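Local atomic coordinates of RsfP (Uncultured bacterium, PDB entry 4GLJ), a protein that probably splits 5'-methylthioadenosine with phosphate into adenine and 5-methylthioribose 1-phosphate, and also binds the dye rhodamine B. Residues A13-I18 with G89-V94; P114-D119 with A140-P145; K122-T127 with Y171-G176. One frame throughout, in Å; residues are numbered along the deposited sequence. Where two conformers were deposited one is given.

Contact 1 (A13-I18 with G89-V94); sequences AADIAI and GVRYIV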
ATOM      1  N   ALA A  13      27.656 -15.563 -19.896  1.00 55.18           N
ATOM      2  CA  ALA A  13      27.413 -16.082 -18.570  1.00 48.34           C
ATOM      3  C   ALA A  13      28.147 -15.107 -17.643  1.00 44.44           C
ATOM      4  O   ALA A  13      29.139 -14.498 -18.041  1.00 44.03           O
ATOM      5  CB  ALA A  13      27.953 -17.516 -18.437  1.00 49.08           C
ATOM      6  N   ALA A  14      27.620 -14.890 -16.449  1.00 39.93           N
ATOM      7  CA  ALA A  14      28.284 -14.091 -15.466  1.00 38.28           C
ATOM      8  C   ALA A  14      27.814 -14.601 -14.136  1.00 37.75           C
ATOM      9  O   ALA A  14      26.688 -15.025 -13.976  1.00 37.46           O
ATOM     10  CB  ALA A  14      27.974 -12.629 -15.606  1.00 36.31           C
ATOM     11  N   ASP A  15      28.708 -14.608 -13.186  1.00 36.06           N
ATOM     12  CA  ASP A  15      28.365 -15.134 -11.886  1.00 36.98           C
ATOM     13  C   ASP A  15      27.887 -13.968 -11.014  1.00 32.71           C
ATOM     14  O   ASP A  15      27.270 -14.185  -9.964  1.00 32.66           O
ATOM     15  CB  ASP A  15      29.671 -15.678 -11.328  1.00 39.76           C
ATOM     16  CG  ASP A  15      29.514 -16.401 -10.030  1.00 44.18           C
ATOM     17  OD1 ASP A  15      28.689 -17.337  -9.972  1.00 49.16           O
ATOM     18  OD2 ASP A  15      30.288 -16.075  -9.077  1.00 48.08           O
ATOM     19  N   ILE A  16      28.261 -12.759 -11.417  1.00 31.59           N
ATOM     20  CA  ILE A  16      28.142 -11.568 -10.576  1.00 32.19           C
ATOM     21  C   ILE A  16      27.512 -10.452 -11.417  1.00 32.94           C
ATOM     22  O   ILE A  16      27.899 -10.300 -12.592  1.00 32.98           O
ATOM     23  CB  ILE A  16      29.537 -11.039 -10.160  1.00 32.52           C
ATOM     24  CG1 ILE A  16      30.297 -12.119  -9.381  1.00 33.89           C
ATOM     25  CG2 ILE A  16      29.368  -9.743  -9.291  1.00 31.18           C
ATOM     26  CD1 ILE A  16      31.807 -11.812  -9.248  1.00 35.64           C
ATOM     27  N   ALA A  17      26.542  -9.727 -10.840  1.00 32.13           N
ATOM     28  CA  ALA A  17      25.888  -8.609 -11.510  1.00 30.75           C
ATOM     29  C   ALA A  17      25.859  -7.396 -10.647  1.00 30.00           C
ATOM     30  O   ALA A  17      25.719  -7.469  -9.421  1.00 29.74           O
ATOM     31  CB  ALA A  17      24.487  -9.005 -11.959  1.00 29.50           C
ATOM     32  N   ILE A  18      26.009  -6.245 -11.286  1.00 28.45           N
ATOM     33  CA  ILE A  18      25.864  -4.993 -10.608  1.00 28.63           C
ATOM     34  C   ILE A  18      24.604  -4.323 -11.205  1.00 29.96           C
ATOM     35  O   ILE A  18      24.493  -4.177 -12.447  1.00 28.72           O
ATOM     36  CB  ILE A  18      27.062  -4.091 -10.871  1.00 30.25           C
ATOM     37  CG1 ILE A  18      28.400  -4.808 -10.522  1.00 32.76           C
ATOM     38  CG2 ILE A  18      26.927  -2.722 -10.187  1.00 31.73           C
ATOM     39  CD1 ILE A  18      28.465  -5.228  -9.046  1.00 33.34           C
ATOM     40  N   GLY A  89      23.096 -16.766 -15.387  1.00 36.66           N
ATOM     41  CA  GLY A  89      23.708 -17.586 -14.341  1.00 36.38           C
ATOM     42  C   GLY A  89      24.227 -16.812 -13.153  1.00 35.65           C
ATOM     43  O   GLY A  89      25.040 -17.295 -12.373  1.00 35.76           O
ATOM     44  N   VAL A  90      23.748 -15.584 -12.989  1.00 35.11           N
ATOM     45  CA  VAL A  90      24.223 -14.724 -11.906  1.00 34.80           C
ATOM     46  C   VAL A  90      23.825 -15.364 -10.583  1.00 36.67           C
ATOM     47  O   VAL A  90      22.685 -15.815 -10.399  1.00 34.08           O
ATOM     48  CB  VAL A  90      23.580 -13.308 -12.042  1.00 33.89           C
ATOM     49  CG1 VAL A  90      23.808 -12.428 -10.808  1.00 33.05           C
ATOM     50  CG2 VAL A  90      24.124 -12.650 -13.330  1.00 34.13           C
ATOM     51  N   ARG A  91      24.781 -15.424  -9.680  1.00 29.41           N
ATOM     52  CA  ARG A  91      24.609 -16.011  -8.372  0.50 28.95           C
ATOM     53  C   ARG A  91      24.704 -14.905  -7.320  1.00 28.08           C
ATOM     54  O   ARG A  91      24.268 -15.090  -6.194  1.00 27.83           O
ATOM     55  CB  ARG A  91      25.722 -17.047  -8.154  0.50 29.89           C
ATOM     56  CG  ARG A  91      25.610 -18.218  -9.141  0.50 30.37           C
ATOM     57  CD  ARG A  91      26.845 -19.101  -9.127  0.50 32.53           C
ATOM     58  NE  ARG A  91      27.122 -19.539  -7.776  0.50 33.26           N
ATOM     59  CZ  ARG A  91      28.274 -19.412  -7.151  0.50 31.33           C
ATOM     60  NH1 ARG A  91      29.334 -18.900  -7.748  0.50 33.96           N
ATOM     61  NH2 ARG A  91      28.339 -19.813  -5.914  0.50 32.20           N
ATOM     62  N   TYR A  92      25.305 -13.780  -7.718  1.00 27.46           N
ATOM     63  CA  TYR A  92      25.489 -12.654  -6.764  1.00 28.27           C
ATOM     64  C   TYR A  92      25.111 -11.361  -7.418  1.00 27.19           C
ATOM     65  O   TYR A  92      25.551 -11.081  -8.497  1.00 27.29           O
ATOM     66  CB  TYR A  92      26.933 -12.488  -6.275  1.00 26.82           C
ATOM     67  CG  TYR A  92      27.528 -13.776  -5.638  1.00 31.59           C
ATOM     68  CD1 TYR A  92      27.253 -14.129  -4.301  1.00 29.71           C
ATOM     69  CD2 TYR A  92      28.278 -14.661  -6.422  1.00 33.42           C
ATOM     70  CE1 TYR A  92      27.794 -15.291  -3.732  1.00 30.56           C
ATOM     71  CE2 TYR A  92      28.822 -15.852  -5.886  1.00 31.26           C
ATOM     72  CZ  TYR A  92      28.586 -16.136  -4.546  1.00 33.86           C
ATOM     73  OH  TYR A  92      29.123 -17.285  -4.023  1.00 32.39           O
ATOM     74  N   ILE A  93      24.261 -10.568  -6.736  1.00 26.11           N
ATOM     75  CA  ILE A  93      23.935  -9.175  -7.188  1.00 25.91           C
ATOM     76  C   ILE A  93      24.347  -8.164  -6.129  1.00 25.37           C
ATOM     77  O   ILE A  93      24.048  -8.351  -4.947  1.00 25.72           O
ATOM     78  CB  ILE A  93      22.396  -8.986  -7.435  1.00 24.41           C
ATOM     79  CG1 ILE A  93      22.011  -9.854  -8.636  1.00 24.14           C
ATOM     80  CG2 ILE A  93      22.057  -7.512  -7.713  1.00 23.68           C
ATOM     81  CD1 ILE A  93      20.486  -9.922  -8.862  1.00 23.53           C
ATOM     82  N   VAL A  94      25.024  -7.106  -6.575  1.00 23.01           N
ATOM     83  CA  VAL A  94      25.200  -5.926  -5.776  1.00 23.79           C
ATOM     84  C   VAL A  94      24.348  -4.829  -6.406  1.00 23.82           C
ATOM     85  O   VAL A  94      24.555  -4.399  -7.514  1.00 23.42           O
ATOM     86  CB  VAL A  94      26.673  -5.436  -5.677  1.00 25.63           C
ATOM     87  CG1 VAL A  94      26.759  -4.167  -4.789  1.00 25.98           C
ATOM     88  CG2 VAL A  94      27.519  -6.545  -5.043  1.00 27.73           C
TER
HETATM   89  O   HOH W   1      27.569 -18.277 -12.491  1.00 52.87           O
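Parallel strand pairing sets Ile16, Ala17 and Ile18 beside Tyr92, Ile93 and Val94, at the N-terminal ends of two neighbouring strands in the central mixed sheet of this phosphorylase-superfamily fold. The strand axes come within 4.7 Å and diverge by 19°, an ordinary parallel twist. Ala17 turns both its backbone polar atoms to the partner: its N donates to Tyr92 O at 2.9 Å, and its O accepts from Val94 N at 3.0 Å. Just ahead of the strands, Asp15 O takes two amides at once, Arg91 N at 2.8 Å from above the carbonyl plane and Tyr92 N within it, so the pairing begins with one doubly gripped oxygen. With CG anti to the backbone N (chi1 -174°), the Asp15 carboxylate is carried to Tyr92, where OD2 lies in the ring plane at its edge, 3.5 Å from CE2. A water donates to both Asp15 OD1 and Gly89 O. A salt bridge from Asp15 OD1 to Arg91 NH1 remains doubtful, because Arg91 has two conformers and in one of them CD comes implausibly close to that oxygen. Gly89 ends the preceding helix in a Schellman motif, with a positive phi that glycine adopts without strain. The small CB of Ala17 suits a place where Val90 CG1 packs at 3.7 Å, while on the other face Ile18 CD1 lies alongside Val94 CB at 3.8 Å. Helix 78-87 covers the Ala17 and Ile93 face through Leu85, and helix 237-263 covers the Ile16, Ile18 and Tyr92 face. Strand 57-63 flanks strand 16-20 on its other edge, so helix 78-87 belongs to a beta-alpha-beta crossover from 57-63 to 92-101 that passes over the strand between them.

Contact 2 (P114-D119 with A140-P145); sequences PDQMID and ADPLCP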
ATOM      1  N   PRO A 114      22.982  -1.698   4.223  1.00 20.07           N
ATOM      2  CA  PRO A 114      21.885  -2.076   5.163  1.00 21.63           C
ATOM      3  C   PRO A 114      21.818  -3.583   5.362  1.00 24.36           C
ATOM      4  O   PRO A 114      22.351  -4.367   4.529  1.00 23.61           O
ATOM      5  CB  PRO A 114      20.628  -1.562   4.427  1.00 19.42           C
ATOM      6  CG  PRO A 114      21.038  -1.552   2.964  1.00 20.92           C
ATOM      7  CD  PRO A 114      22.480  -1.048   3.011  1.00 20.75           C
ATOM      8  N   ASP A 115      21.264  -4.010   6.503  1.00 22.60           N
ATOM      9  CA  ASP A 115      21.060  -5.415   6.669  1.00 24.43           C
ATOM     10  C   ASP A 115      19.546  -5.686   6.683  1.00 24.36           C
ATOM     11  O   ASP A 115      19.140  -6.851   6.623  1.00 25.31           O
ATOM     12  CB  ASP A 115      21.756  -5.926   7.954  1.00 27.67           C
ATOM     13  CG  ASP A 115      21.174  -5.308   9.232  1.00 31.67           C
ATOM     14  OD1 ASP A 115      20.661  -4.166   9.232  1.00 30.54           O
ATOM     15  OD2 ASP A 115      21.214  -5.975  10.267  1.00 35.40           O
ATOM     16  N   GLN A 116      18.700  -4.626   6.742  1.00 22.32           N
ATOM     17  CA  GLN A 116      17.269  -4.904   6.810  1.00 20.21           C
ATOM     18  C   GLN A 116      16.581  -3.989   5.840  1.00 20.23           C
ATOM     19  O   GLN A 116      17.160  -2.978   5.387  1.00 20.91           O
ATOM     20  CB  GLN A 116      16.739  -4.695   8.256  1.00 20.53           C
ATOM     21  CG  GLN A 116      16.971  -5.926   9.192  1.00 22.01           C
ATOM     22  CD  GLN A 116      16.226  -7.177   8.634  1.00 24.07           C
ATOM     23  OE1 GLN A 116      15.171  -7.029   8.049  1.00 22.92           O
ATOM     24  NE2 GLN A 116      16.822  -8.374   8.758  1.00 25.17           N
ATOM     25  N   MET A 117      15.301  -4.258   5.609  1.00 21.30           N
ATOM     26  CA  MET A 117      14.523  -3.482   4.624  0.50 21.42           C
ATOM     27  C   MET A 117      13.092  -3.503   5.068  1.00 21.78           C
ATOM     28  O   MET A 117      12.647  -4.474   5.758  1.00 23.00           O
ATOM     29  CB  MET A 117      14.552  -4.164   3.269  0.50 21.22           C
ATOM     30  CG  MET A 117      15.891  -4.129   2.605  0.50 20.70           C
ATOM     31  SD  MET A 117      15.790  -5.038   1.079  0.50 24.55           S
ATOM     32  CE  MET A 117      15.422  -3.748  -0.094  0.50 23.84           C
ATOM     33  N   ILE A 118      12.347  -2.447   4.733  1.00 22.63           N
ATOM     34  CA  ILE A 118      10.897  -2.470   5.000  1.00 21.72           C
ATOM     35  C   ILE A 118      10.259  -2.059   3.657  1.00 23.26           C
ATOM     36  O   ILE A 118      10.644  -1.045   3.101  1.00 21.00           O
ATOM     37  CB  ILE A 118      10.530  -1.442   6.087  1.00 21.55           C
ATOM     38  CG1 ILE A 118      11.179  -1.857   7.479  1.00 20.37           C
ATOM     39  CG2 ILE A 118       8.997  -1.300   6.051  1.00 21.55           C
ATOM     40  CD1 ILE A 118      10.972  -0.928   8.660  1.00 24.90           C
ATOM     41  N   ASP A 119       9.342  -2.887   3.131  1.00 21.12           N
ATOM     42  CA  ASP A 119       8.738  -2.629   1.845  1.00 22.46           C
ATOM     43  C   ASP A 119       7.464  -1.822   2.001  1.00 22.32           C
ATOM     44  O   ASP A 119       6.424  -2.365   2.364  1.00 21.32           O
ATOM     45  CB  ASP A 119       8.433  -3.927   1.122  1.00 20.38           C
ATOM     46  CG  ASP A 119       7.963  -3.699  -0.311  1.00 22.31           C
ATOM     47  OD1 ASP A 119       7.900  -2.539  -0.767  1.00 22.27           O
ATOM     48  OD2 ASP A 119       7.667  -4.717  -0.990  1.00 25.60           O
ATOM     49  N   ALA A 140      13.339 -12.930   5.886  1.00 28.02           N
ATOM     50  CA  ALA A 140      13.726 -12.555   7.276  1.00 28.13           C
ATOM     51  C   ALA A 140      15.037 -11.749   7.244  1.00 29.24           C
ATOM     52  O   ALA A 140      15.169 -10.660   7.899  1.00 25.93           O
ATOM     53  CB  ALA A 140      13.884 -13.777   8.190  1.00 31.36           C
ATOM     54  N   ASP A 141      16.020 -12.290   6.512  1.00 27.06           N
ATOM     55  CA  ASP A 141      17.261 -11.552   6.275  1.00 27.46           C
ATOM     56  C   ASP A 141      17.288 -11.137   4.780  1.00 24.89           C
ATOM     57  O   ASP A 141      17.638 -11.977   3.892  1.00 24.78           O
ATOM     58  CB  ASP A 141      18.501 -12.387   6.734  1.00 30.54           C
ATOM     59  CG  ASP A 141      18.410 -12.770   8.184  1.00 37.65           C
ATOM     60  OD1 ASP A 141      18.473 -11.878   9.041  1.00 39.06           O
ATOM     61  OD2 ASP A 141      18.176 -13.968   8.475  1.00 43.79           O
ATOM     62  N   PRO A 142      16.838  -9.898   4.470  1.00 22.37           N
ATOM     63  CA  PRO A 142      16.537  -9.753   3.073  1.00 22.88           C
ATOM     64  C   PRO A 142      17.753  -9.398   2.176  1.00 25.41           C
ATOM     65  O   PRO A 142      17.554  -9.312   0.967  1.00 24.55           O
ATOM     66  CB  PRO A 142      15.542  -8.554   3.040  1.00 19.10           C
ATOM     67  CG  PRO A 142      16.046  -7.731   4.211  1.00 20.82           C
ATOM     68  CD  PRO A 142      16.279  -8.774   5.285  1.00 20.35           C
ATOM     69  N   LEU A 143      18.904  -9.097   2.799  1.00 23.64           N
ATOM     70  CA  LEU A 143      20.142  -8.649   2.143  1.00 23.95           C
ATOM     71  C   LEU A 143      21.216  -9.600   2.650  1.00 25.16           C
ATOM     72  O   LEU A 143      21.423  -9.703   3.852  1.00 29.31           O
ATOM     73  CB  LEU A 143      20.448  -7.227   2.604  1.00 23.57           C
ATOM     74  CG  LEU A 143      19.343  -6.232   2.159  1.00 25.16           C
ATOM     75  CD1 LEU A 143      19.277  -4.942   2.933  1.00 23.75           C
ATOM     76  CD2 LEU A 143      19.330  -6.059   0.626  1.00 24.18           C
ATOM     77  N   CYS A 144      21.831 -10.340   1.749  1.00 27.26           N
ATOM     78  CA  CYS A 144      22.702 -11.489   2.077  0.59 27.97           C
ATOM     79  C   CYS A 144      23.852 -10.994   2.906  1.00 27.13           C
ATOM     80  O   CYS A 144      24.630 -10.175   2.436  1.00 26.95           O
ATOM     81  CB  CYS A 144      23.240 -12.182   0.787  0.59 30.22           C
ATOM     82  SG  CYS A 144      24.580 -13.415   0.983  0.59 34.73           S
ATOM     83  N   PRO A 145      23.983 -11.485   4.147  1.00 28.41           N
ATOM     84  CA  PRO A 145      25.078 -10.963   5.012  1.00 29.52           C
ATOM     85  C   PRO A 145      26.498 -11.304   4.489  1.00 29.38           C
ATOM     86  O   PRO A 145      27.421 -10.580   4.801  1.00 29.41           O
ATOM     87  CB  PRO A 145      24.865 -11.717   6.352  1.00 33.36           C
ATOM     88  CG  PRO A 145      23.866 -12.790   6.093  1.00 35.87           C
ATOM     89  CD  PRO A 145      23.113 -12.452   4.834  1.00 30.88           C
TER
HETATM   90  O   HOH W   2      19.834  -9.425   5.855  1.00 29.08           O
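Leu143 pushes its CD1 methyl between Pro114 and Met117, and this apolar wedge is the tight part of the contact between strand 111-119 and the loop before helix 145-157. The methyl is 3.8 Å from Pro114 CG and only 3.5 Å from Met117 CG, closer than carbons usually come, although Met117 was modelled in two conformers, so the squeeze is doubtful. Leucine suits the place because its branches divide the work: CD1 meets the proline and the methionine CG, while CD2 lies 3.7 Å from Met117 SD. The side chains of Leu143 and Met117 cross at about a right angle. Pro142 slides past Met117 in the opposite direction, its CG 3.9 Å from Met117 CG, so a rigid ring and a flexible thioether fill the same seam. Behind Pro114 and Leu143 stands strand 213-221, with Thr216 touching both.

The looser, wetter side lies at the corner where the chain turns at Asp115: there the backbones are joined through a water that donates to Asp115 O and to Leu143 O. Between the two, Gln116 makes the one direct polar tie across the segments. The bend at chi2 (-61°) brings CD back toward the loop, where the amide crosses Pro142 at about a right angle, against its CD; NE2 donates to Ala140 O at 2.9 Å, almost straight at 165° and in the plane of both groups. Its OE1 accepts from Ala183 N of the second subunit, and Asp141 OD2 forms a salt bridge with Arg182 of that subunit. A primary amide, able to donate and accept together, thus ties the loop to its own strand and to a neighbouring chain, which suggests that the loop, whose Ala140 side chain lies about 4 Å from a bound rhodamine B, may be ordered partly by subunit assembly.

Contact 3 (K122-T127 with Y171-G176); sequences KQRVST and YVCIEG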
ATOM      1  N   LYS A 122       3.741   0.174  -3.150  1.00 20.16           N
ATOM      2  CA  LYS A 122       2.286  -0.030  -3.232  1.00 24.22           C
ATOM      3  C   LYS A 122       1.856  -0.744  -4.470  1.00 29.64           C
ATOM      4  O   LYS A 122       0.944  -1.620  -4.450  1.00 29.31           O
ATOM      5  CB  LYS A 122       1.622   1.350  -3.162  1.00 24.22           C
ATOM      6  CG  LYS A 122       1.855   2.066  -1.804  1.00 24.81           C
ATOM      7  CD  LYS A 122       1.390   3.516  -1.912  1.00 28.59           C
ATOM      8  CE  LYS A 122       1.680   4.304  -0.598  1.00 29.02           C
ATOM      9  NZ  LYS A 122       0.894   5.560  -0.504  1.00 30.83           N
ATOM     10  N   GLN A 123       2.499  -0.360  -5.579  1.00 27.12           N
ATOM     11  CA  GLN A 123       1.957  -0.694  -6.888  1.00 29.92           C
ATOM     12  C   GLN A 123       2.853  -1.535  -7.766  1.00 27.39           C
ATOM     13  O   GLN A 123       2.700  -1.551  -8.968  1.00 28.86           O
ATOM     14  CB  GLN A 123       1.603   0.619  -7.605  1.00 32.89           C
ATOM     15  CG  GLN A 123       0.398   1.260  -6.919  1.00 39.95           C
ATOM     16  CD  GLN A 123       0.239   2.755  -7.180  1.00 47.01           C
ATOM     17  OE1 GLN A 123       0.732   3.289  -8.219  1.00 42.58           O
ATOM     18  NE2 GLN A 123      -0.541   3.439  -6.282  1.00 43.51           N
ATOM     19  N   ARG A 124       3.748  -2.289  -7.194  1.00 24.45           N
ATOM     20  CA  ARG A 124       4.698  -3.038  -7.972  1.00 25.21           C
ATOM     21  C   ARG A 124       4.430  -4.516  -7.892  1.00 26.44           C
ATOM     22  O   ARG A 124       4.029  -4.972  -6.873  1.00 25.31           O
ATOM     23  CB  ARG A 124       6.093  -2.703  -7.504  1.00 26.01           C
ATOM     24  CG  ARG A 124       6.425  -1.254  -7.723  1.00 27.72           C
ATOM     25  CD  ARG A 124       7.575  -0.859  -6.890  1.00 26.43           C
ATOM     26  NE  ARG A 124       7.730   0.562  -6.795  1.00 24.44           N
ATOM     27  CZ  ARG A 124       8.862   1.143  -6.499  1.00 21.54           C
ATOM     28  NH1 ARG A 124       9.916   0.411  -6.298  1.00 22.24           N
ATOM     29  NH2 ARG A 124       8.932   2.434  -6.412  1.00 18.93           N
ATOM     30  N   VAL A 125       4.611  -5.249  -8.981  1.00 23.86           N
ATOM     31  CA  VAL A 125       4.389  -6.662  -8.891  1.00 26.27           C
ATOM     32  C   VAL A 125       5.596  -7.173  -8.105  1.00 27.69           C
ATOM     33  O   VAL A 125       6.727  -6.960  -8.530  1.00 26.55           O
ATOM     34  CB  VAL A 125       4.329  -7.320 -10.273  1.00 25.99           C
ATOM     35  CG1 VAL A 125       4.123  -8.867 -10.115  1.00 26.01           C
ATOM     36  CG2 VAL A 125       3.217  -6.659 -11.036  1.00 30.57           C
ATOM     37  N   SER A 126       5.375  -7.902  -7.001  1.00 22.82           N
ATOM     38  CA  SER A 126       6.521  -8.138  -6.109  1.00 23.09           C
ATOM     39  C   SER A 126       6.846  -9.654  -5.942  1.00 22.09           C
ATOM     40  O   SER A 126       7.561 -10.056  -5.019  1.00 24.13           O
ATOM     41  CB  SER A 126       6.260  -7.469  -4.741  1.00 27.06           C
ATOM     42  OG  SER A 126       5.004  -7.986  -4.266  1.00 32.37           O
ATOM     43  N   THR A 127       6.391 -10.451  -6.905  1.00 21.65           N
ATOM     44  CA  THR A 127       6.663 -11.898  -6.926  1.00 21.74           C
ATOM     45  C   THR A 127       6.562 -12.384  -8.352  1.00 21.22           C
ATOM     46  O   THR A 127       5.898 -11.790  -9.224  1.00 20.97           O
ATOM     47  CB  THR A 127       5.644 -12.670  -6.036  1.00 20.51           C
ATOM     48  OG1 THR A 127       5.932 -14.072  -6.052  1.00 24.29           O
ATOM     49  CG2 THR A 127       4.204 -12.490  -6.531  1.00 20.99           C
ATOM     50  N   TYR A 171      16.716  -0.092   5.450  1.00 22.56           N
ATOM     51  CA  TYR A 171      16.331   0.673   4.236  1.00 22.07           C
ATOM     52  C   TYR A 171      14.824   0.614   4.134  1.00 23.27           C
ATOM     53  O   TYR A 171      14.245  -0.457   4.040  1.00 21.63           O
ATOM     54  CB  TYR A 171      16.944  -0.017   2.997  1.00 22.24           C
ATOM     55  CG  TYR A 171      16.651   0.523   1.582  1.00 23.77           C
ATOM     56  CD1 TYR A 171      15.347   0.428   0.977  1.00 23.63           C
ATOM     57  CD2 TYR A 171      17.689   1.026   0.785  1.00 26.68           C
ATOM     58  CE1 TYR A 171      15.118   0.869  -0.366  1.00 24.87           C
ATOM     59  CE2 TYR A 171      17.444   1.434  -0.558  1.00 25.01           C
ATOM     60  CZ  TYR A 171      16.167   1.367  -1.112  1.00 26.32           C
ATOM     61  OH  TYR A 171      16.042   1.769  -2.465  1.00 28.08           O
ATOM     62  N   VAL A 172      14.164   1.787   4.113  1.00 20.85           N
ATOM     63  CA  VAL A 172      12.712   1.739   3.887  1.00 19.43           C
ATOM     64  C   VAL A 172      12.532   2.121   2.407  1.00 20.34           C
ATOM     65  O   VAL A 172      13.054   3.123   1.956  1.00 19.22           O
ATOM     66  CB  VAL A 172      11.904   2.663   4.848  1.00 22.23           C
ATOM     67  CG1 VAL A 172      12.379   4.094   4.734  1.00 21.75           C
ATOM     68  CG2 VAL A 172      10.413   2.641   4.432  1.00 21.53           C
ATOM     69  N   CYS A 173      11.719   1.326   1.678  1.00 19.64           N
ATOM     70  CA  CYS A 173      11.515   1.544   0.270  1.00 20.04           C
ATOM     71  C   CYS A 173      10.116   2.097   0.104  1.00 21.00           C
ATOM     72  O   CYS A 173       9.182   1.423   0.456  1.00 20.50           O
ATOM     73  CB  CYS A 173      11.581   0.236  -0.494  1.00 20.99           C
ATOM     74  SG  CYS A 173      11.833   0.556  -2.298  1.00 22.84           S
ATOM     75  N   ILE A 174      10.006   3.255  -0.558  1.00 20.58           N
ATOM     76  CA  ILE A 174       8.692   3.858  -0.771  1.00 20.40           C
ATOM     77  C   ILE A 174       8.401   3.830  -2.253  1.00 20.68           C
ATOM     78  O   ILE A 174       9.307   3.576  -3.116  1.00 21.53           O
ATOM     79  CB  ILE A 174       8.647   5.312  -0.207  1.00 18.83           C
ATOM     80  CG1 ILE A 174       9.627   6.244  -0.980  1.00 20.37           C
ATOM     81  CG2 ILE A 174       8.853   5.322   1.339  1.00 20.27           C
ATOM     82  CD1 ILE A 174       9.316   7.743  -0.747  1.00 25.99           C
ATOM     83  N   GLU A 175       7.139   4.069  -2.574  1.00 20.49           N
ATOM     84  CA  GLU A 175       6.667   3.981  -3.950  1.00 20.25           C
ATOM     85  C   GLU A 175       7.264   5.113  -4.818  1.00 20.01           C
ATOM     86  O   GLU A 175       7.661   4.842  -5.923  1.00 21.30           O
ATOM     87  CB  GLU A 175       5.110   4.048  -3.974  1.00 21.79           C
ATOM     88  CG  GLU A 175       4.504   3.871  -5.370  1.00 22.98           C
ATOM     89  CD  GLU A 175       4.991   2.545  -6.004  1.00 29.74           C
ATOM     90  OE1 GLU A 175       4.798   1.495  -5.364  1.00 26.07           O
ATOM     91  OE2 GLU A 175       5.576   2.491  -7.152  1.00 30.90           O
ATOM     92  N   GLY A 176       7.283   6.348  -4.312  1.00 20.85           N
ATOM     93  CA  GLY A 176       7.800   7.473  -5.121  1.00 21.16           C
ATOM     94  C   GLY A 176       6.650   7.883  -6.048  1.00 22.15           C
ATOM     95  O   GLY A 176       5.525   7.386  -5.893  1.00 21.55           O
TER
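Glu175 reaches over the loop residues Lys122, Gln123 and Arg124, and its carboxylate takes up donors from all three. CG stands anti to the backbone N (chi1 -176°) and the chain then bends at chi2 (55°), which turns CD toward that loop. OE1 accepts two successive backbone amides: Lys122 N at 2.8 Å, nearly in line with the C-O bond, and Gln123 N at 3.0 Å from above the carboxylate plane. OE2 receives Arg124 NE at 2.9 Å in an almost straight salt bridge. Here too the donor sits above the carboxylate plane, while OE2 lies in the plane of the guanidinium; the two side chains meet tip to tip with their planes 77° apart. Ser74 OG bonds the same OE2. Arg124 NH2 adds a weak bond to Glu175 O at 2.8 Å, so the arginine grips both the side chain and the main chain of this one residue.

In the fold, the glutamate follows strand 169-173 in the chain, and its partners lie in the loop that comes after strand 111-119, the neighbour of 169-173 in the sheet. A glutamate suits the place because its long chain brings two acceptor oxygens to the two loop amides and the arginine. Arg124 NH1 turns to Met198 O, and Met198 lines the rhodamine B pocket, while Ile174 itself touches the dye.

The outward ends of Lys122 and Gln123 serve the trimer. Lys122 NZ bonds Thr121 O of the third subunit, and Gln123 NE2 bonds Arg124 O of that same subunit. Lys122 and Gln123 also pack against their own counterparts on it.

How the contacts relate
All three contacts reach one mixed sheet. Contact 1 closes before either of the others opens, whereas contacts 2 and 3 interleave along the chain, their segments alternating. Centres of contacts 1 and 2 are about 19 Å apart, without touching, although strands 92-101 and 111-119 follow each other in sequence. Contacts 1 and 3, about 23 Å apart between centres, lie on opposite sides of the chain's centre. Contacts 2 and 3 adjoin: strands 111-119 and 169-173 are parallel neighbours, with Tyr171 probably bonded to Gln116 and Ile118. Contact 1 thus belongs to the subunit interior, while contacts 2 and 3 carry the sheet toward the trimer interface and the dye sites.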